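Local coordinates for protein type I site-specific restriction-modification system, R (Restriction) subunit (Vibrio vulnificus, PDB 3H1T) that is a fragment of a putative type I restriction-enzyme HsdR subunit, which probably uses ATP hydrolysis to translocate and cleave DNA, at residues 34-48 / 140-152. Sequence-based numbering, arbitrary orientation.
Sequences VTPKLKESGWENNPS and LSRFPTPDELFKR
Pro-146 lies flat on the indole of Trp-43 while the edge of that indole donates to the carbonyl of Pro-144, two residues earlier. This CH-pi contact puts Pro-146 CG 3.4 Å from the centroid of the six-membered ring of Trp-43, 12° off the normal. It joins the end of helix 26-40 to a capping box that starts helix 146-157, against the six-stranded mixed sheet spanning 49-55 to 137-140, probably part of the nuclease-like N-terminal domain, as in other HsdR subunits. Trp-43 NE1 gives a hydrogen bond of 2.7 Å to Pro-144 O, with an N-H...O angle of 148°; the oxygen lies near the ring plane and the donor lies in the carbonyl plane, so stacked face and bonded edge together probably restrain the ring's rotation. Trp-43 CH2 also meets Leu-149 CD1, one turn into the second helix, and Ser-48 OG packs on Pro-146 CB while bonding to Tyr-82 O.

A second CH-pi contact sets Leu-38 CD2 over the face of Phe-143, 3.7 Å from its centroid, with Lys-37 CB at the ring edge. Tyr-78 and Leu-80 of strand 75-81 back Leu-38, and Ile-127 touches Phe-143. Water 1 joins Lys-37 O to Phe-143 N.

In the box, Thr-145 N donates to Glu-148 OE1 at 3.0 Å; the return bond from Glu-148 N to Thr-145 OG1 is less certain, because OG1 sits too close to a neighbour. Arg-142 forms a salt bridge with the same carboxylate, probably favouring its ionised form. Since Ser-41 CB points toward segment 140-152 and its OG stands anti to the carbonyl carbon (chi1 -65°), the hydroxyl reaches Phe-143 O. That oxygen is gripped from opposite faces of its carbonyl plane, by Ser-41 OG at 2.9 Å and by Arg-142 NE at 3.1 Å.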
ATOM      1  N   VAL A  34      35.176   4.944   9.121  1.00 28.70           N
ATOM      2  CA  VAL A  34      33.871   4.360   9.343  1.00 24.79           C
ATOM      3  C   VAL A  34      33.738   2.860   9.127  1.00 26.80           C
ATOM      4  O   VAL A  34      33.363   2.140  10.058  1.00 26.91           O
ATOM      5  CB  VAL A  34      32.813   5.096   8.524  1.00 22.74           C
ATOM      6  CG1 VAL A  34      31.435   4.648   8.952  1.00 18.56           C
ATOM      7  CG2 VAL A  34      32.976   6.610   8.721  1.00 16.76           C
ATOM      8  N   THR A  35      34.022   2.376   7.922  1.00 29.56           N
ATOM      9  CA  THR A  35      33.912   0.939   7.666  1.00 28.54           C
ATOM     10  C   THR A  35      34.807   0.108   8.596  1.00 29.10           C
ATOM     11  O   THR A  35      34.391  -0.916   9.126  1.00 30.57           O
ATOM     12  CB  THR A  35      34.256   0.592   6.194  1.00 30.48           C
ATOM     13  OG1 THR A  35      33.411   1.359   5.324  1.00 33.76           O
ATOM     14  CG2 THR A  35      34.001  -0.899   5.918  1.00 29.48           C
ATOM     15  N   PRO A  36      36.062   0.531   8.797  1.00 26.03           N
ATOM     16  CA  PRO A  36      36.877  -0.283   9.697  1.00 23.96           C
ATOM     17  C   PRO A  36      36.272  -0.360  11.105  1.00 25.12           C
ATOM     18  O   PRO A  36      36.213  -1.428  11.710  1.00 25.86           O
ATOM     19  CB  PRO A  36      38.222   0.423   9.652  1.00 21.26           C
ATOM     20  CG  PRO A  36      38.273   0.859   8.221  1.00 20.42           C
ATOM     21  CD  PRO A  36      36.905   1.457   8.020  1.00 20.18           C
ATOM     22  N   LYS A  37      35.799   0.769  11.620  1.00 29.93           N
ATOM     23  CA  LYS A  37      35.210   0.786  12.961  1.00 27.73           C
ATOM     24  C   LYS A  37      33.945  -0.056  13.025  1.00 28.82           C
ATOM     25  O   LYS A  37      33.649  -0.658  14.062  1.00 31.23           O
ATOM     26  CB  LYS A  37      34.932   2.222  13.425  1.00 21.47           C
ATOM     27  CG  LYS A  37      36.203   2.972  13.819  1.00 22.23           C
ATOM     28  CD  LYS A  37      35.918   4.405  14.267  1.00 23.85           C
ATOM     29  CE  LYS A  37      37.177   5.108  14.756  1.00 27.32           C
ATOM     30  NZ  LYS A  37      36.888   6.466  15.302  1.00 28.38           N
ATOM     31  N   LEU A  38      33.193  -0.114  11.931  1.00 25.74           N
ATOM     32  CA  LEU A  38      31.979  -0.932  11.937  1.00 27.93           C
ATOM     33  C   LEU A  38      32.365  -2.420  12.006  1.00 29.27           C
ATOM     34  O   LEU A  38      31.745  -3.207  12.742  1.00 28.39           O
ATOM     35  CB  LEU A  38      31.118  -0.660  10.692  1.00 24.58           C
ATOM     36  CG  LEU A  38      30.292   0.649  10.742  1.00 26.20           C
ATOM     37  CD1 LEU A  38      29.734   0.985   9.360  1.00 21.58           C
ATOM     38  CD2 LEU A  38      29.146   0.520  11.755  1.00 24.29           C
ATOM     39  N   LYS A  39      33.397  -2.803  11.252  1.00 32.86           N
ATOM     40  CA  LYS A  39      33.866  -4.185  11.246  1.00 33.03           C
ATOM     41  C   LYS A  39      34.478  -4.542  12.601  1.00 34.00           C
ATOM     42  O   LYS A  39      34.266  -5.630  13.132  1.00 35.04           O
ATOM     43  CB  LYS A  39      34.885  -4.380  10.123  1.00 36.90           C
ATOM     44  CG  LYS A  39      34.253  -4.557   8.757  1.00 37.99           C
ATOM     45  CD  LYS A  39      35.286  -4.513   7.642  1.00 38.49           C
ATOM     46  CE  LYS A  39      34.622  -4.592   6.274  1.00 40.99           C
ATOM     47  NZ  LYS A  39      35.616  -4.364   5.196  1.00 43.87           N
ATOM     48  N   GLU A  40      35.245  -3.622  13.159  1.00 31.50           N
ATOM     49  CA  GLU A  40      35.845  -3.845  14.462  1.00 32.07           C
ATOM     50  C   GLU A  40      34.746  -4.148  15.498  1.00 31.99           C
ATOM     51  O   GLU A  40      34.991  -4.849  16.482  1.00 31.51           O
ATOM     52  CB  GLU A  40      36.632  -2.601  14.879  1.00 33.55           C
ATOM     53  CG  GLU A  40      37.982  -2.457  14.205  1.00 35.23           C
ATOM     54  CD  GLU A  40      38.553  -1.061  14.350  1.00 35.07           C
ATOM     55  OE1 GLU A  40      38.291  -0.432  15.393  1.00 33.91           O
ATOM     56  OE2 GLU A  40      39.262  -0.599  13.424  1.00 34.29           O
ATOM     57  N   SER A  41      33.539  -3.627  15.278  1.00 32.65           N
ATOM     58  CA  SER A  41      32.446  -3.855  16.219  1.00 32.74           C
ATOM     59  C   SER A  41      31.596  -5.077  15.885  1.00 34.06           C
ATOM     60  O   SER A  41      30.544  -5.290  16.485  1.00 33.62           O
ATOM     61  CB  SER A  41      31.560  -2.607  16.343  1.00 33.23           C
ATOM     62  OG  SER A  41      32.290  -1.524  16.906  1.00 30.93           O
ATOM     63  N   GLY A  42      32.054  -5.873  14.920  1.00 33.76           N
ATOM     64  CA  GLY A  42      31.360  -7.100  14.566  1.00 31.80           C
ATOM     65  C   GLY A  42      30.162  -7.089  13.655  1.00 34.31           C
ATOM     66  O   GLY A  42      29.423  -8.079  13.650  1.00 35.52           O
ATOM     67  N   TRP A  43      29.977  -6.027  12.872  1.00 32.80           N
ATOM     68  CA  TRP A  43      28.821  -5.934  11.984  1.00 33.98           C
ATOM     69  C   TRP A  43      28.956  -6.700  10.685  1.00 36.14           C
ATOM     70  O   TRP A  43      28.021  -6.727   9.873  1.00 35.55           O
ATOM     71  CB  TRP A  43      28.485  -4.465  11.693  1.00 29.64           C
ATOM     72  CG  TRP A  43      27.929  -3.785  12.886  1.00 25.95           C
ATOM     73  CD1 TRP A  43      28.618  -3.072  13.820  1.00 27.04           C
ATOM     74  CD2 TRP A  43      26.590  -3.881  13.360  1.00 23.56           C
ATOM     75  NE1 TRP A  43      27.786  -2.712  14.854  1.00 25.04           N
ATOM     76  CE2 TRP A  43      26.531  -3.191  14.590  1.00 23.34           C
ATOM     77  CE3 TRP A  43      25.422  -4.463  12.853  1.00 22.24           C
ATOM     78  CZ2 TRP A  43      25.359  -3.103  15.343  1.00 22.31           C
ATOM     79  CZ3 TRP A  43      24.260  -4.375  13.602  1.00 22.22           C
ATOM     80  CH2 TRP A  43      24.234  -3.686  14.827  1.00 22.71           C
ATOM     81  N   GLU A  44      30.095  -7.364  10.511  1.00 39.07           N
ATOM     82  CA  GLU A  44      30.350  -8.141   9.299  1.00 40.90           C
ATOM     83  C   GLU A  44      30.496  -9.635   9.595  1.00 40.32           C
ATOM     84  O   GLU A  44      30.802 -10.424   8.703  1.00 41.63           O
ATOM     85  CB  GLU A  44      31.614  -7.626   8.627  1.00 51.23           C
ATOM     86  CG  GLU A  44      31.796  -8.028   7.176  1.00 53.69           C
ATOM     87  CD  GLU A  44      33.257  -7.956   6.783  1.00 57.49           C
ATOM     88  OE1 GLU A  44      34.102  -7.858   7.696  1.00 56.95           O
ATOM     89  OE2 GLU A  44      33.568  -8.014   5.577  1.00 58.38           O
ATOM     90  N   ASN A  45      30.272 -10.003  10.855  1.00 39.44           N
ATOM     91  CA  ASN A  45      30.355 -11.385  11.317  1.00 39.29           C
ATOM     92  C   ASN A  45      28.957 -11.983  11.262  1.00 40.80           C
ATOM     93  O   ASN A  45      28.066 -11.556  12.003  1.00 40.69           O
ATOM     94  CB  ASN A  45      30.858 -11.424  12.754  1.00 52.40           C
ATOM     95  CG  ASN A  45      32.276 -10.908  12.897  1.00 56.21           C
ATOM     96  OD1 ASN A  45      32.686 -10.497  13.985  1.00 57.70           O
ATOM     97  ND2 ASN A  45      33.038 -10.940  11.808  1.00 58.18           N
ATOM     98  N   ASN A  46      28.775 -12.991  10.410  1.00 52.90           N
ATOM     99  CA  ASN A  46      27.480 -13.651  10.213  1.00 53.26           C
ATOM    100  C   ASN A  46      26.775 -14.021  11.532  1.00 52.75           C
ATOM    101  O   ASN A  46      27.407 -14.516  12.458  1.00 52.63           O
ATOM    102  CB  ASN A  46      27.683 -14.878   9.322  1.00 83.30           C
ATOM    103  CG  ASN A  46      28.300 -14.517   7.969  1.00 87.90           C
ATOM    104  OD1 ASN A  46      29.146 -15.233   7.428  1.00 90.06           O
ATOM    105  ND2 ASN A  46      27.850 -13.383   7.410  1.00 87.84           N
ATOM    106  N   PRO A  47      25.433 -13.895  11.572  1.00 41.26           N
ATOM    107  CA  PRO A  47      24.523 -13.433  10.519  1.00 39.77           C
ATOM    108  C   PRO A  47      24.424 -11.928  10.259  1.00 37.82           C
ATOM    109  O   PRO A  47      23.769 -11.507   9.307  1.00 37.61           O
ATOM    110  CB  PRO A  47      23.200 -14.045  10.965  1.00 33.46           C
ATOM    111  CG  PRO A  47      23.242 -13.781  12.408  1.00 33.21           C
ATOM    112  CD  PRO A  47      24.667 -14.177  12.801  1.00 35.04           C
ATOM    113  N   SER A  48      25.073 -11.110  11.077  1.00 42.64           N
ATOM    114  CA  SER A  48      24.989  -9.665  10.877  1.00 41.90           C
ATOM    115  C   SER A  48      25.660  -9.224   9.584  1.00 42.14           C
ATOM    116  O   SER A  48      26.520  -9.931   9.058  1.00 42.28           O
ATOM    117  CB  SER A  48      25.630  -8.937  12.058  1.00 35.77           C
ATOM    118  OG  SER A  48      25.051  -9.378  13.270  1.00 33.99           O
ATOM    119  N   LEU A 140      29.953   8.258  21.367  1.00 30.66           N
ATOM    120  CA  LEU A 140      30.433   6.957  21.812  1.00 28.73           C
ATOM    121  C   LEU A 140      31.890   6.824  21.440  1.00 29.46           C
ATOM    122  O   LEU A 140      32.376   7.506  20.533  1.00 28.05           O
ATOM    123  CB  LEU A 140      29.660   5.815  21.147  1.00 31.21           C
ATOM    124  CG  LEU A 140      28.131   5.855  21.206  1.00 30.77           C
ATOM    125  CD1 LEU A 140      27.570   4.677  20.424  1.00 28.08           C
ATOM    126  CD2 LEU A 140      27.646   5.840  22.660  1.00 30.36           C
ATOM    127  N   SER A 141      32.591   5.939  22.144  1.00 34.33           N
ATOM    128  CA  SER A 141      34.003   5.702  21.870  1.00 34.67           C
ATOM    129  C   SER A 141      34.125   4.694  20.738  1.00 33.00           C
ATOM    130  O   SER A 141      35.216   4.433  20.235  1.00 34.17           O
ATOM    131  CB  SER A 141      34.698   5.154  23.115  1.00 43.95           C
ATOM    132  OG  SER A 141      34.138   3.901  23.478  1.00 47.46           O
ATOM    133  N   ARG A 142      32.986   4.142  20.346  1.00 29.40           N
ATOM    134  CA  ARG A 142      32.939   3.155  19.280  1.00 29.25           C
ATOM    135  C   ARG A 142      31.496   2.730  19.001  1.00 28.00           C
ATOM    136  O   ARG A 142      30.591   3.026  19.775  1.00 25.84           O
ATOM    137  CB  ARG A 142      33.787   1.934  19.672  1.00 34.34           C
ATOM    138  CG  ARG A 142      33.452   1.357  21.047  1.00 38.19           C
ATOM    139  CD  ARG A 142      33.662  -0.145  21.083  1.00 38.98           C
ATOM    140  NE  ARG A 142      32.402  -0.882  21.054  1.00 41.99           N
ATOM    141  CZ  ARG A 142      31.836  -1.442  22.119  1.00 40.93           C
ATOM    142  NH1 ARG A 142      32.421  -1.354  23.299  1.00 41.35           N
ATOM    143  NH2 ARG A 142      30.680  -2.084  22.004  1.00 38.73           N
ATOM    144  N   PHE A 143      31.290   2.050  17.879  1.00 27.29           N
ATOM    145  CA  PHE A 143      29.970   1.556  17.506  1.00 24.88           C
ATOM    146  C   PHE A 143      29.531   0.387  18.368  1.00 24.27           C
ATOM    147  O   PHE A 143      30.331  -0.454  18.735  1.00 23.13           O
ATOM    148  CB  PHE A 143      29.969   1.093  16.050  1.00 22.35           C
ATOM    149  CG  PHE A 143      29.974   2.200  15.052  1.00 21.29           C
ATOM    150  CD1 PHE A 143      28.822   2.961  14.836  1.00 17.52           C
ATOM    151  CD2 PHE A 143      31.135   2.504  14.342  1.00 19.37           C
ATOM    152  CE1 PHE A 143      28.826   4.020  13.940  1.00 16.54           C
ATOM    153  CE2 PHE A 143      31.152   3.564  13.440  1.00 20.26           C
ATOM    154  CZ  PHE A 143      29.991   4.331  13.242  1.00 19.02           C
ATOM    155  N   PRO A 144      28.236   0.323  18.709  1.00 28.24           N
ATOM    156  CA  PRO A 144      27.747  -0.793  19.515  1.00 27.65           C
ATOM    157  C   PRO A 144      27.873  -2.052  18.647  1.00 30.69           C
ATOM    158  O   PRO A 144      27.964  -1.973  17.411  1.00 27.73           O
ATOM    159  CB  PRO A 144      26.281  -0.422  19.751  1.00 24.18           C
ATOM    160  CG  PRO A 144      26.337   1.074  19.822  1.00 25.80           C
ATOM    161  CD  PRO A 144      27.181   1.347  18.587  1.00 24.16           C
ATOM    162  N   THR A 145      27.847  -3.219  19.281  1.00 34.50           N
ATOM    163  CA  THR A 145      27.949  -4.455  18.539  1.00 34.21           C
ATOM    164  C   THR A 145      26.540  -4.936  18.215  1.00 35.41           C
ATOM    165  O   THR A 145      25.570  -4.521  18.855  1.00 35.34           O
ATOM    166  CB  THR A 145      28.679  -5.530  19.356  1.00 28.36           C
ATOM    167  OG1 THR A 145      27.910  -5.849  20.525  1.00 31.44           O
ATOM    168  CG2 THR A 145      30.034  -5.036  19.802  1.00 29.72           C
ATOM    169  N   PRO A 146      26.402  -5.809  17.198  1.00 29.55           N
ATOM    170  CA  PRO A 146      25.075  -6.323  16.848  1.00 30.29           C
ATOM    171  C   PRO A 146      24.332  -6.855  18.069  1.00 31.30           C
ATOM    172  O   PRO A 146      23.143  -6.606  18.251  1.00 32.65           O
ATOM    173  CB  PRO A 146      25.394  -7.427  15.844  1.00 23.89           C
ATOM    174  CG  PRO A 146      26.552  -6.849  15.092  1.00 23.78           C
ATOM    175  CD  PRO A 146      27.410  -6.284  16.225  1.00 25.13           C
ATOM    176  N   ASP A 147      25.050  -7.592  18.899  1.00 31.82           N
ATOM    177  CA  ASP A 147      24.484  -8.189  20.102  1.00 33.76           C
ATOM    178  C   ASP A 147      24.016  -7.141  21.107  1.00 33.29           C
ATOM    179  O   ASP A 147      22.933  -7.271  21.682  1.00 34.06           O
ATOM    180  CB  ASP A 147      25.518  -9.126  20.734  1.00 57.37           C
ATOM    181  CG  ASP A 147      24.942  -9.969  21.851  1.00 61.35           C
ATOM    182  OD1 ASP A 147      24.721  -9.433  22.961  1.00 64.50           O
ATOM    183  OD2 ASP A 147      24.721 -11.174  21.607  1.00 64.85           O
ATOM    184  N   GLU A 148      24.824  -6.103  21.318  1.00 34.80           N
ATOM    185  CA  GLU A 148      24.466  -5.041  22.257  1.00 34.54           C
ATOM    186  C   GLU A 148      23.157  -4.362  21.833  1.00 34.49           C
ATOM    187  O   GLU A 148      22.253  -4.184  22.652  1.00 34.99           O
ATOM    188  CB  GLU A 148      25.582  -3.989  22.350  1.00 41.06           C
ATOM    189  CG  GLU A 148      26.914  -4.510  22.881  1.00 42.94           C
ATOM    190  CD  GLU A 148      27.975  -3.423  22.985  1.00 44.21           C
ATOM    191  OE1 GLU A 148      27.941  -2.477  22.171  1.00 45.35           O
ATOM    192  OE2 GLU A 148      28.859  -3.519  23.861  1.00 46.27           O
ATOM    193  N   LEU A 149      23.048  -3.985  20.558  1.00 31.23           N
ATOM    194  CA  LEU A 149      21.832  -3.338  20.078  1.00 30.62           C
ATOM    195  C   LEU A 149      20.593  -4.228  20.141  1.00 31.63           C
ATOM    196  O   LEU A 149      19.520  -3.772  20.535  1.00 31.25           O
ATOM    197  CB  LEU A 149      21.997  -2.836  18.641  1.00 27.47           C
ATOM    198  CG  LEU A 149      22.974  -1.678  18.372  1.00 26.85           C
ATOM    199  CD1 LEU A 149      22.601  -1.052  17.037  1.00 25.49           C
ATOM    200  CD2 LEU A 149      22.900  -0.628  19.482  1.00 26.10           C
ATOM    201  N   PHE A 150      20.734  -5.490  19.742  1.00 30.70           N
ATOM    202  CA  PHE A 150      19.620  -6.432  19.750  1.00 31.05           C
ATOM    203  C   PHE A 150      19.158  -6.688  21.184  1.00 31.42           C
ATOM    204  O   PHE A 150      17.980  -6.931  21.431  1.00 31.07           O
ATOM    205  CB  PHE A 150      20.043  -7.742  19.086  1.00 38.78           C
ATOM    206  CG  PHE A 150      18.920  -8.728  18.902  1.00 40.03           C
ATOM    207  CD1 PHE A 150      17.832  -8.414  18.097  1.00 40.50           C
ATOM    208  CD2 PHE A 150      18.962  -9.983  19.505  1.00 40.05           C
ATOM    209  CE1 PHE A 150      16.799  -9.332  17.886  1.00 41.73           C
ATOM    210  CE2 PHE A 150      17.937 -10.914  19.304  1.00 41.75           C
ATOM    211  CZ  PHE A 150      16.850 -10.586  18.489  1.00 41.60           C
ATOM    212  N   LYS A 151      20.089  -6.639  22.133  1.00 38.84           N
ATOM    213  CA  LYS A 151      19.732  -6.841  23.538  1.00 39.88           C
ATOM    214  C   LYS A 151      18.961  -5.609  24.011  1.00 39.97           C
ATOM    215  O   LYS A 151      18.084  -5.709  24.865  1.00 39.41           O
ATOM    216  CB  LYS A 151      20.984  -7.016  24.405  1.00 54.85           C
ATOM    217  CG  LYS A 151      21.756  -8.314  24.200  1.00 58.34           C
ATOM    218  CD  LYS A 151      21.445  -9.353  25.286  1.00 61.10           C
ATOM    219  CE  LYS A 151      22.713 -10.015  25.836  1.00 61.94           C
ATOM    220  NZ  LYS A 151      23.487 -10.750  24.792  1.00 62.41           N
ATOM    221  N   ARG A 152      19.319  -4.443  23.471  1.00 39.88           N
ATOM    222  CA  ARG A 152      18.640  -3.192  23.815  1.00 39.69           C
ATOM    223  C   ARG A 152      17.252  -3.203  23.178  1.00 39.86           C
ATOM    224  O   ARG A 152      16.271  -2.787  23.784  1.00 42.20           O
ATOM    225  CB  ARG A 152      19.381  -1.965  23.266  1.00 36.71           C
ATOM    226  CG  ARG A 152      20.676  -1.560  23.942  1.00 34.09           C
ATOM    227  CD  ARG A 152      21.071  -0.175  23.435  1.00 33.81           C
ATOM    228  NE  ARG A 152      22.512   0.068  23.403  1.00 32.60           N
ATOM    229  CZ  ARG A 152      23.081   1.171  22.921  1.00 33.54           C
ATOM    230  NH1 ARG A 152      22.341   2.150  22.425  1.00 33.72           N
ATOM    231  NH2 ARG A 152      24.401   1.302  22.940  1.00 34.13           N
TER
HETATM  232  O   HOH W   1      33.721   0.951  16.326  1.00 27.04           O
HETATM  233  O   HOH W   2      35.510   6.769  18.053  1.00 40.72           O